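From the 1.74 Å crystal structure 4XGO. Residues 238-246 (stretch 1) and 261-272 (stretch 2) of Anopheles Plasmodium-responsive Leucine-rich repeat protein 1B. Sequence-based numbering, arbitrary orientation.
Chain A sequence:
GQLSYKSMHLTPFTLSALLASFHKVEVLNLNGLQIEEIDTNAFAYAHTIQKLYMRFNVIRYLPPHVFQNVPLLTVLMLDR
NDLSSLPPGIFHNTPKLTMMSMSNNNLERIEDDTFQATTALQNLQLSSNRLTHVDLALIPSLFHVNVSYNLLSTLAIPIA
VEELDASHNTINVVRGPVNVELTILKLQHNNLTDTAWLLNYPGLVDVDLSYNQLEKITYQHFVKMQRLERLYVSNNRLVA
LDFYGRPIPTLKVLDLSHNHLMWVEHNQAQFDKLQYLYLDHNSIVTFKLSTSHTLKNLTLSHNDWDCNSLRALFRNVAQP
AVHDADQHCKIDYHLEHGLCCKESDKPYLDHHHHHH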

# COMPACT_ATOMS: atom_id res chain seq x y z
N LEU A 238 16.42 -3.48 28.44
CA LEU A 238 17.38 -2.91 29.40
C LEU A 238 16.91 -3.20 30.83
O LEU A 238 15.73 -3.02 31.13
CB LEU A 238 17.51 -1.40 29.22
CG LEU A 238 18.00 -0.90 27.85
CD1 LEU A 238 17.95 0.62 27.77
CD2 LEU A 238 19.39 -1.39 27.59
N VAL A 239 17.82 -3.64 31.70
CA VAL A 239 17.48 -3.92 33.10
C VAL A 239 18.10 -2.94 34.07
O VAL A 239 17.47 -2.53 35.05
CB VAL A 239 17.86 -5.37 33.50
CG1 VAL A 239 17.50 -5.63 34.96
CG2 VAL A 239 17.15 -6.37 32.60
N ALA A 240 19.34 -2.57 33.82
CA ALA A 240 20.06 -1.70 34.72
C ALA A 240 20.93 -0.75 33.93
O ALA A 240 21.57 -1.14 32.96
CB ALA A 240 20.91 -2.54 35.66
N LEU A 241 20.93 0.51 34.33
CA LEU A 241 21.78 1.52 33.72
C LEU A 241 22.53 2.27 34.81
O LEU A 241 21.96 2.56 35.86
CB LEU A 241 20.96 2.52 32.91
CG LEU A 241 20.20 1.99 31.70
CD1 LEU A 241 19.27 3.06 31.15
CD2 LEU A 241 21.17 1.55 30.62
N ASP A 242 23.80 2.54 34.54
CA ASP A 242 24.65 3.33 35.42
C ASP A 242 25.42 4.34 34.56
O ASP A 242 26.43 4.00 33.94
CB ASP A 242 25.61 2.41 36.19
CG ASP A 242 26.62 3.17 37.03
OD1 ASP A 242 26.44 4.40 37.23
OD2 ASP A 242 27.62 2.54 37.48
N PHE A 243 24.90 5.57 34.52
CA PHE A 243 25.50 6.68 33.78
C PHE A 243 26.34 7.57 34.72
O PHE A 243 25.84 8.47 35.38
CB PHE A 243 24.40 7.50 33.09
CG PHE A 243 23.77 6.81 31.90
CD1 PHE A 243 23.99 5.45 31.62
CD2 PHE A 243 22.95 7.53 31.03
CE1 PHE A 243 23.41 4.84 30.52
CE2 PHE A 243 22.36 6.91 29.94
CZ PHE A 243 22.59 5.57 29.67
N TYR A 244 27.64 7.33 34.73
CA TYR A 244 28.52 7.85 35.80
C TYR A 244 29.45 8.98 35.37
O TYR A 244 29.94 9.74 36.21
CB TYR A 244 29.40 6.72 36.32
CG TYR A 244 30.19 6.07 35.21
CD1 TYR A 244 31.45 6.55 34.86
CD2 TYR A 244 29.65 5.01 34.48
CE1 TYR A 244 32.16 5.97 33.82
CE2 TYR A 244 30.35 4.44 33.44
CZ TYR A 244 31.60 4.92 33.11
OH TYR A 244 32.29 4.34 32.08
N GLY A 245 29.76 9.05 34.08
CA GLY A 245 30.82 9.92 33.60
C GLY A 245 30.45 11.39 33.55
O GLY A 245 29.50 11.83 34.22
N ARG A 246 31.21 12.14 32.77
CA ARG A 246 30.88 13.52 32.45
C ARG A 246 29.59 13.51 31.64
O ARG A 246 29.46 12.71 30.73
CB ARG A 246 31.98 14.18 31.63
N LEU A 261 13.60 -1.83 33.17
CA LEU A 261 14.57 -1.18 34.05
C LEU A 261 14.19 -1.29 35.52
O LEU A 261 13.07 -0.93 35.89
CB LEU A 261 14.77 0.28 33.68
CG LEU A 261 15.51 0.54 32.37
CD1 LEU A 261 15.24 1.97 31.90
CD2 LEU A 261 17.00 0.33 32.51
N MET A 262 15.13 -1.76 36.35
CA MET A 262 14.99 -1.70 37.80
C MET A 262 15.62 -0.44 38.39
O MET A 262 15.21 0.00 39.45
CB MET A 262 15.56 -2.96 38.45
CG MET A 262 14.86 -4.21 37.98
SD MET A 262 15.28 -5.66 38.96
CE MET A 262 16.95 -5.98 38.47
N TRP A 263 16.61 0.13 37.72
CA TRP A 263 17.23 1.36 38.18
C TRP A 263 17.92 2.08 37.04
O TRP A 263 18.28 1.47 36.05
CB TRP A 263 18.23 1.12 39.31
CG TRP A 263 19.39 0.21 39.03
CD1 TRP A 263 20.58 0.55 38.46
CD2 TRP A 263 19.48 -1.17 39.37
NE1 TRP A 263 21.42 -0.55 38.41
CE2 TRP A 263 20.76 -1.62 38.96
CE3 TRP A 263 18.60 -2.07 39.97
CZ2 TRP A 263 21.17 -2.95 39.12
CZ3 TRP A 263 19.01 -3.40 40.13
CH2 TRP A 263 20.28 -3.82 39.71
N VAL A 264 18.08 3.39 37.23
CA VAL A 264 18.86 4.24 36.36
C VAL A 264 19.74 5.09 37.27
O VAL A 264 19.32 6.15 37.74
CB VAL A 264 17.98 5.12 35.48
CG1 VAL A 264 18.83 5.96 34.55
CG2 VAL A 264 17.03 4.25 34.65
N GLU A 265 20.93 4.59 37.56
CA GLU A 265 21.88 5.24 38.45
C GLU A 265 22.64 6.29 37.65
O GLU A 265 22.89 6.10 36.47
CB GLU A 265 22.85 4.21 39.05
CG GLU A 265 22.18 3.32 40.10
CD GLU A 265 22.90 2.00 40.42
OE1 GLU A 265 22.35 1.25 41.25
OE2 GLU A 265 23.97 1.70 39.85
N HIS A 266 23.00 7.38 38.31
CA HIS A 266 23.77 8.46 37.69
C HIS A 266 24.35 9.38 38.75
O HIS A 266 23.88 9.42 39.89
CB HIS A 266 22.89 9.26 36.73
CG HIS A 266 21.67 9.86 37.37
ND1 HIS A 266 21.68 11.10 37.98
CD2 HIS A 266 20.41 9.39 37.52
CE1 HIS A 266 20.48 11.36 38.47
NE2 HIS A 266 19.69 10.34 38.20
N ASN A 267 25.39 10.13 38.39
CA ASN A 267 25.91 11.14 39.31
C ASN A 267 24.93 12.32 39.46
O ASN A 267 24.01 12.48 38.64
CB ASN A 267 27.34 11.59 38.97
CG ASN A 267 27.52 12.00 37.53
OD1 ASN A 267 26.60 12.49 36.87
ND2 ASN A 267 28.73 11.81 37.02
N GLN A 268 25.10 13.11 40.51
CA GLN A 268 24.09 14.10 40.92
C GLN A 268 23.59 14.99 39.78
O GLN A 268 22.37 15.21 39.64
CB GLN A 268 24.62 14.97 42.07
CG GLN A 268 23.62 15.96 42.66
CD GLN A 268 22.37 15.30 43.20
N ALA A 269 24.52 15.48 38.96
CA ALA A 269 24.21 16.47 37.92
C ALA A 269 24.05 15.89 36.51
O ALA A 269 23.82 16.63 35.55
CB ALA A 269 25.29 17.55 37.92
N GLN A 270 24.16 14.57 36.38
CA GLN A 270 24.12 13.89 35.08
C GLN A 270 23.02 14.39 34.13
O GLN A 270 23.26 14.53 32.93
CB GLN A 270 23.92 12.38 35.30
CG GLN A 270 23.95 11.54 34.04
CD GLN A 270 25.33 11.45 33.41
OE1 GLN A 270 26.35 11.48 34.09
NE2 GLN A 270 25.36 11.30 32.08
N PHE A 271 21.82 14.59 34.67
CA PHE A 271 20.63 14.83 33.85
C PHE A 271 20.11 16.28 33.91
O PHE A 271 19.01 16.55 33.44
CB PHE A 271 19.48 13.87 34.24
CG PHE A 271 19.76 12.40 33.96
CD1 PHE A 271 20.65 12.00 32.97
CD2 PHE A 271 19.08 11.42 34.67
CE1 PHE A 271 20.87 10.66 32.71
CE2 PHE A 271 19.29 10.08 34.42
CZ PHE A 271 20.20 9.69 33.45
N ASP A 272 20.91 17.20 34.46
CA ASP A 272 20.50 18.61 34.64
C ASP A 272 20.11 19.35 33.35
O ASP A 272 19.32 20.30 33.40
CB ASP A 272 21.60 19.42 35.34
CG ASP A 272 21.68 19.14 36.83
OD1 ASP A 272 20.88 18.30 37.31
OD2 ASP A 272 22.53 19.75 37.51

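The two stretches lie side by side as neighbouring parallel strands, the arrangement expected of successive repeats in a leucine-rich repeat protein. Strands 240-243 and 263-266 run in nearly the same direction, with 11° between their axes and a closest approach of 4.5 Å. Leu241 pairs with Val264, Asp242 with Glu265 and Phe243 with His266, and together the two segments bury 747 Å² against each other.

Backbone hydrogen bonds hold this register. Because the strands are parallel, one residue of a pair bonds to the neighbours of its partner rather than to the partner itself. Leu241 shows the pattern clearly: its N donates to Trp263 O at 3.3 Å, while its O accepts from Glu265 N at 2.8 Å, so that it straddles Val264. Glu265 in turn straddles Asp242, since its O receives Phe243 N at 2.9 Å. The ladder begins before the regular pairing with a short, nearly straight bond from Met262 N to Val239 O (2.8 Å, 166°) and fades at the other end, where Asn267 N reaches Phe243 O at 3.5 Å in a weak bond. Several carbonyls also receive CA-H...O contacts, among them Leu241 O from Val264 CA at 3.6 Å and Phe243 O from His266 CA at 3.1 Å.

Beyond the last strand pair, a side chain takes over from the backbone. The end of Asn267 swings nearer to stretch 1, and its ND2 donates to Gly245 O at 2.9 Å, tying the loop after strand 240-243 to the start of the type I turn Asn267-Gln270. That turn is closed by Gln270 N bonding to Asn267 O at 3.1 Å. The same carbonyl accepts His266 ND1 at 2.8 Å, and the end of the His266 side chain leads away from stretch 1.

On the face carrying Leu241, Phe243 and Val264, and beside it, the contacts are mainly apolar. Leu241 CG packs 3.7 Å from Leu261 CD2, and this methyl also lies 3.8 Å from Leu238 CB, so the end of Leu261 touches two leucines of stretch 1. Leu241 CD1 meets Val264 CG2 more loosely, at 4.3 Å. Farther along, Phe243 CD2 comes within 4.1 Å of Phe271 CE1; Phe243 approaches the Phe271 ring at its edge. These buried hydrocarbon groups gain van der Waals contact while being withdrawn from water.

The face bearing Asp242 and Glu265 is more open and chemically mixed. The end of the Trp263 side chain comes nearer to stretch 1, placing CE2 3.4 Å from Ala240 CB, with Ala240 CA over one face of the indole. Ahead of the strands, Val239 CG1 touches Met262 CE at 3.6 Å. By contrast, Asp242 OD2 and Glu265 OE2 stand 4.4 Å apart, a proximity of like charges that offers no attraction, although both residues are exposed and solvent can screen them.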